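Local coordinates for protein lipase, class 3 (Penicillium roqueforti FM164, PDB 6L7N) that probably hydrolyses the ester bonds of lipids such as triacylglycerols, on an alpha/beta-hydrolase scaffold, at residues 52-57 / 133-138; 67-72 / 76-81. All coordinates share one frame; numbering follows the deposited sequence.

Contact 1: 52-57 / 133-138; sequences TVFYDF and VSQNPG
The ring of Phe54 meets two amides obliquely, that of Gln135 and that of Asn136. Phe54 sits at a classic beta bulge: it and Tyr55 both face Ile69 on the neighbouring strand. The bulge lies in strand 52-57, at the margin of the central sheet of the alpha/beta-hydrolase fold. The partners come from the end of helix 112-135 and the loop that follows it.

Gln135 OE1 lies 3.1 Å from Phe54 CE1. The Gln135 side chain runs alongside the ring, head to tail with it, the ring and amide planes 32° apart. CG of Gln135 lies anti to its carbonyl carbon (chi1 -59°), and the chain then runs extended, which carries the amide out to the ring.

Asn136 points back at Phe54. Its amide is turned 85° from the ring plane, and ND2 reaches Phe54 CZ at 4.0 Å. The contact is small, burying 105 Å² in all. Asn136 is buried, while Gln135 is exposed. The backbone N of Asn136 is hydrogen-bonded to Val133 O at 3.0 Å. Asn136 ND2 itself is hydrogen-bonded to Ala132 O, one turn back in the helix.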
loop_
_atom_site.group_PDB
_atom_site.type_symbol
_atom_site.label_atom_id
_atom_site.label_comp_id
_atom_site.label_asym_id
_atom_site.label_seq_id
_atom_site.Cartn_x
_atom_site.Cartn_y
_atom_site.Cartn_z
ATOM N N THR A 52 3.590 4.430 -18.267
ATOM C CA THR A 52 4.975 4.047 -18.520
ATOM C C THR A 52 5.851 4.290 -17.292
ATOM O O THR A 52 5.572 5.165 -16.467
ATOM C CB THR A 52 5.563 4.833 -19.695
ATOM O OG1 THR A 52 5.593 6.225 -19.370
ATOM C CG2 THR A 52 4.711 4.645 -20.928
ATOM N N VAL A 53 6.936 3.527 -17.191
ATOM C CA VAL A 53 7.814 3.619 -16.029
ATOM C C VAL A 53 8.745 4.819 -16.167
ATOM O O VAL A 53 9.496 4.922 -17.148
ATOM C CB VAL A 53 8.626 2.326 -15.856
ATOM C CG1 VAL A 53 9.693 2.526 -14.782
ATOM C CG2 VAL A 53 7.707 1.186 -15.496
ATOM N N PHE A 54 8.732 5.712 -15.155
ATOM C CA PHE A 54 9.737 6.767 -15.090
ATOM C C PHE A 54 11.010 6.330 -14.410
ATOM O O PHE A 54 12.114 6.661 -14.868
ATOM C CB PHE A 54 9.187 7.960 -14.341
ATOM C CG PHE A 54 8.570 8.936 -15.219
ATOM C CD1 PHE A 54 9.306 9.932 -15.784
ATOM C CD2 PHE A 54 7.257 8.881 -15.511
ATOM C CE1 PHE A 54 8.706 10.865 -16.640
ATOM C CE2 PHE A 54 6.661 9.827 -16.373
ATOM C CZ PHE A 54 7.402 10.790 -16.945
ATOM N N TYR A 55 10.857 5.647 -13.285
ATOM C CA TYR A 55 11.991 5.169 -12.524
ATOM C C TYR A 55 11.577 3.860 -11.893
ATOM O O TYR A 55 10.391 3.607 -11.712
ATOM C CB TYR A 55 12.412 6.151 -11.421
ATOM C CG TYR A 55 12.851 7.516 -11.907
ATOM C CD1 TYR A 55 14.114 7.703 -12.458
ATOM C CD2 TYR A 55 12.011 8.616 -11.803
ATOM C CE1 TYR A 55 14.528 8.940 -12.889
ATOM C CE2 TYR A 55 12.416 9.866 -12.249
ATOM C CZ TYR A 55 13.677 10.022 -12.784
ATOM O OH TYR A 55 14.100 11.259 -13.230
ATOM N N ASP A 56 12.553 3.023 -11.564
ATOM C CA ASP A 56 12.221 1.841 -10.784
ATOM C C ASP A 56 13.405 1.436 -9.926
ATOM O O ASP A 56 14.531 1.921 -10.089
ATOM C CB ASP A 56 11.765 0.667 -11.657
ATOM C CG ASP A 56 12.632 0.456 -12.860
ATOM O OD1 ASP A 56 13.876 0.621 -12.760
ATOM O OD2 ASP A 56 12.044 0.114 -13.917
ATOM N N PHE A 57 13.120 0.530 -8.998
ATOM C CA PHE A 57 14.117 0.075 -8.044
ATOM C C PHE A 57 13.820 -1.378 -7.703
ATOM O O PHE A 57 12.667 -1.743 -7.463
ATOM C CB PHE A 57 14.138 0.972 -6.800
ATOM C CG PHE A 57 12.772 1.319 -6.247
ATOM C CD1 PHE A 57 12.020 2.346 -6.798
ATOM C CD2 PHE A 57 12.270 0.644 -5.149
ATOM C CE1 PHE A 57 10.777 2.672 -6.283
ATOM C CE2 PHE A 57 11.031 0.966 -4.623
ATOM C CZ PHE A 57 10.282 1.984 -5.195
ATOM N N VAL A 133 7.284 15.140 -11.153
ATOM C CA VAL A 133 6.173 16.049 -10.891
ATOM C C VAL A 133 6.397 17.366 -11.608
ATOM O O VAL A 133 5.455 17.968 -12.135
ATOM C CB VAL A 133 5.981 16.249 -9.377
ATOM C CG1 VAL A 133 5.003 17.388 -9.119
ATOM C CG2 VAL A 133 5.462 14.979 -8.773
ATOM N N SER A 134 7.648 17.831 -11.661
ATOM C CA SER A 134 7.930 19.021 -12.456
ATOM C C SER A 134 7.560 18.800 -13.912
ATOM O O SER A 134 7.053 19.713 -14.571
ATOM C CB SER A 134 9.403 19.404 -12.330
ATOM O OG SER A 134 9.790 20.251 -13.395
ATOM N N GLN A 135 7.821 17.594 -14.438
ATOM C CA GLN A 135 7.471 17.302 -15.826
ATOM C C GLN A 135 5.972 17.124 -16.032
ATOM O O GLN A 135 5.516 17.157 -17.183
ATOM C CB GLN A 135 8.195 16.046 -16.325
ATOM C CG GLN A 135 9.712 16.100 -16.278
ATOM C CD GLN A 135 10.297 14.721 -16.098
ATOM O OE1 GLN A 135 9.557 13.767 -15.933
ATOM N NE2 GLN A 135 11.617 14.603 -16.151
ATOM N N ASN A 136 5.203 16.922 -14.958
ATOM C CA ASN A 136 3.748 16.744 -15.032
ATOM C C ASN A 136 3.069 17.576 -13.945
ATOM O O ASN A 136 2.507 17.028 -12.990
ATOM C CB ASN A 136 3.376 15.268 -14.883
ATOM C CG ASN A 136 3.962 14.409 -15.984
ATOM O OD1 ASN A 136 3.379 14.273 -17.065
ATOM N ND2 ASN A 136 5.126 13.841 -15.724
ATOM N N PRO A 137 3.051 18.905 -14.100
ATOM C CA PRO A 137 2.732 19.785 -12.958
ATOM C C PRO A 137 1.303 19.684 -12.439
ATOM O O PRO A 137 1.080 19.932 -11.247
ATOM C CB PRO A 137 3.016 21.187 -13.518
ATOM C CG PRO A 137 2.820 21.050 -14.995
ATOM C CD PRO A 137 3.361 19.674 -15.321
ATOM N N GLY A 138 0.327 19.384 -13.286
ATOM C CA GLY A 138 -1.047 19.308 -12.839
ATOM C C GLY A 138 -1.456 17.947 -12.320
ATOM O O GLY A 138 -2.643 17.719 -12.056
#

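Contact 2: 67-72 / 76-81; sequences GFIAVD and EAVVLS
Residues Phe68 to Asp72 pair antiparallel with Ala77 to Ser81, their axes at 160°, through six backbone hydrogen bonds. These come in reciprocal twos, at Phe68 with Ser81, Ala70 with Val79 and Asp72 with Ala77. Ser81 N to Phe68 O is nearly straight, 174° at the hydrogen.

The Phe68 ring folds over Ser81. Its CG lies between the backbone N and the carbonyl carbon (chi1 60°), which lays one ring face over Ser81 CB in a CH-pi contact, 3.6 Å from CB to the Phe68 ring centroid. Phe68 CE1 also lies loosely against Val79 CG1, at 4.5 Å. Ser81 OG is hydrogen-bonded to Tyr18 O in helix 6-22. An alanine in place of Phe68 would remove the ring and would probably leave Ser81 CB without its aromatic cover, opening a gap beside Val79.

The two strands form a beta hairpin within the central sheet. At its turn end Glu76 and Ala77 both face Asp72, a G1 beta bulge. Asp72 OD1 is hydrogen-bonded to Asn75 N in the turn, and OD2 to Tyr18 OH.

On the face that carries Ile69, Val71, Val78 and Leu80 the packing is aliphatic; helix 112-135 covers Ile69, Val78 and Leu80. Val78 packs between two neighbours: its CG1 meets Ile69 CG2 at 3.7 Å, and its CG2 meets Val71 CG2 at 3.9 Å. Leu80 CD1 touches Ile69 CG1 at 3.8 Å.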
loop_
_atom_site.group_PDB
_atom_site.type_symbol
_atom_site.label_atom_id
_atom_site.label_comp_id
_atom_site.label_asym_id
_atom_site.label_seq_id
_atom_site.Cartn_x
_atom_site.Cartn_y
_atom_site.Cartn_z
ATOM N N GLY A 67 9.973 -1.537 -6.537
ATOM C CA GLY A 67 8.857 -0.711 -6.948
ATOM C C GLY A 67 9.218 0.199 -8.101
ATOM O O GLY A 67 10.244 0.034 -8.762
ATOM N N PHE A 68 8.351 1.181 -8.303
ATOM C CA PHE A 68 8.504 2.033 -9.477
ATOM C C PHE A 68 7.780 3.352 -9.273
ATOM O O PHE A 68 6.878 3.472 -8.441
ATOM C CB PHE A 68 7.989 1.341 -10.746
ATOM C CG PHE A 68 6.517 0.965 -10.700
ATOM C CD1 PHE A 68 5.522 1.899 -10.970
ATOM C CD2 PHE A 68 6.138 -0.342 -10.419
ATOM C CE1 PHE A 68 4.162 1.535 -10.947
ATOM C CE2 PHE A 68 4.798 -0.713 -10.389
ATOM C CZ PHE A 68 3.799 0.222 -10.656
ATOM N N ILE A 69 8.210 4.344 -10.050
ATOM C CA ILE A 69 7.470 5.574 -10.295
ATOM C C ILE A 69 7.057 5.558 -11.761
ATOM O O ILE A 69 7.916 5.472 -12.649
ATOM C CB ILE A 69 8.305 6.823 -9.977
ATOM C CG1 ILE A 69 8.901 6.740 -8.561
ATOM C CG2 ILE A 69 7.489 8.095 -10.207
ATOM C CD1 ILE A 69 9.801 7.924 -8.210
ATOM N N ALA A 70 5.748 5.619 -12.002
ATOM C CA ALA A 70 5.180 5.630 -13.346
ATOM C C ALA A 70 4.299 6.857 -13.517
ATOM O O ALA A 70 3.912 7.504 -12.543
ATOM C CB ALA A 70 4.354 4.374 -13.629
ATOM N N VAL A 71 3.987 7.190 -14.764
ATOM C CA VAL A 71 3.102 8.310 -15.063
ATOM C C VAL A 71 1.909 7.797 -15.851
ATOM O O VAL A 71 2.073 7.060 -16.834
ATOM C CB VAL A 71 3.818 9.446 -15.821
ATOM C CG1 VAL A 71 2.774 10.344 -16.462
ATOM C CG2 VAL A 71 4.680 10.296 -14.848
ATOM N N ASP A 72 0.720 8.204 -15.419
ATOM C CA ASP A 72 -0.572 7.807 -15.958
ATOM C C ASP A 72 -1.195 9.079 -16.528
ATOM O O ASP A 72 -1.708 9.917 -15.776
ATOM C CB ASP A 72 -1.408 7.182 -14.845
ATOM C CG ASP A 72 -2.802 6.816 -15.273
ATOM O OD1 ASP A 72 -3.284 7.276 -16.342
ATOM O OD2 ASP A 72 -3.419 6.045 -14.511
ATOM N N GLU A 76 -4.061 11.434 -15.026
ATOM C CA GLU A 76 -3.275 12.586 -14.584
ATOM C C GLU A 76 -2.646 12.326 -13.214
ATOM O O GLU A 76 -2.861 13.054 -12.245
ATOM C CB GLU A 76 -4.128 13.865 -14.569
ATOM C CG GLU A 76 -4.476 14.390 -15.976
ATOM C CD GLU A 76 -4.752 15.898 -16.018
ATOM O OE1 GLU A 76 -3.995 16.679 -15.399
ATOM O OE2 GLU A 76 -5.721 16.314 -16.689
ATOM N N ALA A 77 -1.866 11.253 -13.141
ATOM C CA ALA A 77 -1.266 10.888 -11.865
ATOM C C ALA A 77 0.155 10.385 -12.051
ATOM O O ALA A 77 0.450 9.657 -13.001
ATOM C CB ALA A 77 -2.093 9.817 -11.142
ATOM N N VAL A 78 1.033 10.797 -11.134
ATOM C CA VAL A 78 2.310 10.143 -10.904
ATOM C C VAL A 78 2.074 9.091 -9.837
ATOM O O VAL A 78 1.419 9.373 -8.829
ATOM C CB VAL A 78 3.376 11.159 -10.463
ATOM C CG1 VAL A 78 4.676 10.466 -10.117
ATOM C CG2 VAL A 78 3.599 12.191 -11.580
ATOM N N VAL A 79 2.567 7.876 -10.075
ATOM C CA VAL A 79 2.262 6.717 -9.242
ATOM C C VAL A 79 3.561 6.179 -8.672
ATOM O O VAL A 79 4.476 5.817 -9.420
ATOM C CB VAL A 79 1.519 5.624 -10.024
ATOM C CG1 VAL A 79 1.261 4.400 -9.144
ATOM C CG2 VAL A 79 0.210 6.172 -10.610
ATOM N N LEU A 80 3.630 6.106 -7.350
ATOM C CA LEU A 80 4.758 5.539 -6.631
ATOM C C LEU A 80 4.259 4.238 -6.025
ATOM O O LEU A 80 3.422 4.268 -5.120
ATOM C CB LEU A 80 5.240 6.495 -5.542
ATOM C CG LEU A 80 6.307 5.985 -4.572
ATOM C CD1 LEU A 80 7.505 5.394 -5.321
ATOM C CD2 LEU A 80 6.723 7.145 -3.651
ATOM N N SER A 81 4.773 3.110 -6.509
ATOM C CA SER A 81 4.283 1.795 -6.117
ATOM C C SER A 81 5.382 1.012 -5.417
ATOM O O SER A 81 6.516 0.949 -5.920
ATOM C CB SER A 81 3.788 1.018 -7.333
ATOM O OG SER A 81 3.539 -0.332 -6.994
#

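The contacts lie side by side, with centres about 6 Å apart, because strands 52-57 and 66-72 are neighbours in one sheet. Strand 66-72 lies between strands 52-57 and 77-83. Ile69 links them: its O lies 2.6 Å from Phe54 N and its N lies 2.8 Å from Tyr55 O, both probable hydrogen bonds. Asn136 of contact 1 also touches Val71 of contact 2. Helix 112-135 serves both: its end meets Phe54, and Leu129 packs on Ile69 and Val78. In the chain, contact 2 is nested inside the loop that contact 1 closes. Ser81 of contact 2 lies near the probable nucleophile elbow, which carries Ser147, without touching it.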